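Local coordinates for serine-pyruvate aminotransferase (agxt) (Sulfolobus solfataricus, PDB 3ZRR) that catalyses pyridoxal 5'-phosphate-dependent transamination between serine and pyruvate, as a thermophilic archaeal class-V aminotransferase, at the interface of chains A and B. Coordinates in Å, arbitrary orientation; residue numbers count along the deposited sequence, not the author numbering. Chains: chain A/B, Serine-pyruvate aminotransferase (agxt).

The interface of chains A and B. Residues chain A 357, 361, 369-370; chain B 374, 377-378, 381.
With chi1 at -178°, A:Arg361 points CG away from its own N and stays extended as far as NE, which lays its methylenes over the ring of B:Phe381. That ring swings out with chi1 179° to meet them. The patch belongs to a two-fold symmetric interface between two copies of a class-V, fold-type I aminotransferase, and has a twin with the chains exchanged. It joins helix 346-363 and the loop after it in chain A to the C-terminal helix 371-381 of chain B. This may or may not be the biological dimer contact.

A:Arg361 CD sits over the middle of the B:Phe381 ring, 3.6 Å from the centroid, in a CH-pi contact. A:Arg361 NE lies above the rim of the ring, 3.5 Å from B:Phe381 CE2. The guanidinium is turned 68° from the ring plane, so the two do not stack flat. On chain A's own side, A:Arg361 CD also covers the centre of one face of A:Phe369. The arginine stem is thus packed between two aromatic rings. Replacing B:Phe381 by an alanine is likely to leave the arginine methylenes without their cover from chain B and the stem freer to move.

A:Phe369 presents its edge to B:Glu378, whose carboxylate stands almost perpendicular to the ring. B:Glu378 OE2 lies in the ring plane, 3.9 Å from A:Phe369 CE2. The other oxygen, B:Glu378 OE1, is 5.0 Å from A:Arg361 NH2; these are opposite charges that may attract weakly, though the gap is too long for a salt bridge.

Beside the face of A:Phe369 away from the arginine, the side chains of A:Glu357 and B:Glu377 cross at about a right angle, with their carboxylate planes steeply turned to each other. A:Glu357 OE1 and B:Glu377 OE1 are 2.6 Å apart. This would be a clash between two acceptors unless one acid carries a proton, which is not seen. A:Glu357 OE1 also accepts a hydrogen bond from A:Gly370 N at 2.7 Å, from above the carboxylate plane. This bond ties the loop to the helix.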
loop_
_atom_site.group_PDB
_atom_site.type_symbol
_atom_site.label_atom_id
_atom_site.label_comp_id
_atom_site.label_asym_id
_atom_site.label_seq_id
_atom_site.Cartn_x
_atom_site.Cartn_y
_atom_site.Cartn_z
ATOM N N GLU A 357 11.719 31.047 11.021
ATOM C CA GLU A 357 11.715 32.513 10.836
ATOM C C GLU A 357 10.305 33.080 10.939
ATOM O O GLU A 357 10.071 34.055 11.643
ATOM C CB GLU A 357 12.309 32.888 9.482
ATOM C CG GLU A 357 13.796 32.816 9.394
ATOM C CD GLU A 357 14.345 33.636 8.227
ATOM O OE1 GLU A 357 13.664 34.575 7.804
ATOM O OE2 GLU A 357 15.461 33.363 7.744
ATOM N N ARG A 361 8.926 35.329 14.092
ATOM C CA ARG A 361 8.538 36.702 13.765
ATOM C C ARG A 361 7.143 36.966 14.313
ATOM O O ARG A 361 6.898 38.017 14.914
ATOM C CB ARG A 361 8.572 36.964 12.250
ATOM C CG ARG A 361 8.224 38.411 11.836
ATOM C CD ARG A 361 8.336 38.533 10.329
ATOM N NE ARG A 361 8.078 39.849 9.747
ATOM C CZ ARG A 361 8.883 40.905 9.864
ATOM N NH1 ARG A 361 9.996 40.841 10.588
ATOM N NH2 ARG A 361 8.552 42.048 9.275
ATOM N N PHE A 369 15.120 38.686 10.669
ATOM C CA PHE A 369 14.245 38.097 9.641
ATOM C C PHE A 369 14.909 38.137 8.267
ATOM O O PHE A 369 15.566 39.113 7.921
ATOM C CB PHE A 369 12.879 38.797 9.609
ATOM C CG PHE A 369 11.816 38.044 8.833
ATOM C CD1 PHE A 369 11.266 36.859 9.331
ATOM C CD2 PHE A 369 11.349 38.536 7.613
ATOM C CE1 PHE A 369 10.268 36.157 8.605
ATOM C CE2 PHE A 369 10.354 37.855 6.882
ATOM C CZ PHE A 369 9.810 36.664 7.379
ATOM N N GLY A 370 14.760 37.054 7.503
ATOM C CA GLY A 370 15.353 36.949 6.163
ATOM C C GLY A 370 16.752 36.347 6.135
ATOM O O GLY A 370 17.112 35.639 5.185
ATOM N N LYS B 374 13.685 35.228 0.305
ATOM C CA LYS B 374 13.219 36.257 1.241
ATOM C C LYS B 374 11.863 36.806 0.812
ATOM O O LYS B 374 10.950 36.928 1.638
ATOM C CB LYS B 374 14.225 37.410 1.391
ATOM C CG LYS B 374 13.822 38.358 2.544
ATOM C CD LYS B 374 14.735 39.552 2.757
ATOM C CE LYS B 374 14.240 40.375 3.950
ATOM N NZ LYS B 374 15.146 41.515 4.283
ATOM N N GLU B 377 9.137 34.302 1.485
ATOM C CA GLU B 377 8.884 34.280 2.927
ATOM C C GLU B 377 7.969 35.420 3.322
ATOM O O GLU B 377 7.046 35.230 4.108
ATOM C CB GLU B 377 10.181 34.454 3.703
ATOM C CG GLU B 377 11.007 33.240 3.874
ATOM C CD GLU B 377 11.630 33.219 5.251
ATOM O OE1 GLU B 377 12.504 34.074 5.553
ATOM O OE2 GLU B 377 11.224 32.354 6.047
ATOM N N GLU B 378 8.253 36.600 2.771
ATOM C CA GLU B 378 7.474 37.800 3.044
ATOM C C GLU B 378 6.038 37.591 2.633
ATOM O O GLU B 378 5.130 37.844 3.428
ATOM C CB GLU B 378 8.066 39.035 2.340
ATOM C CG GLU B 378 9.461 39.468 2.831
ATOM C CD GLU B 378 9.464 40.515 3.953
ATOM O OE1 GLU B 378 8.380 40.976 4.380
ATOM O OE2 GLU B 378 10.575 40.881 4.409
ATOM N N PHE B 381 4.371 35.048 4.918
ATOM C CA PHE B 381 4.187 35.636 6.239
ATOM C C PHE B 381 2.988 36.574 6.270
ATOM O O PHE B 381 2.186 36.507 7.193
ATOM C CB PHE B 381 5.443 36.368 6.735
ATOM C CG PHE B 381 5.257 36.988 8.092
ATOM C CD1 PHE B 381 5.337 36.200 9.244
ATOM C CD2 PHE B 381 4.950 38.343 8.222
ATOM C CE1 PHE B 381 5.139 36.754 10.514
ATOM C CE2 PHE B 381 4.733 38.910 9.486
ATOM C CZ PHE B 381 4.828 38.114 10.638
#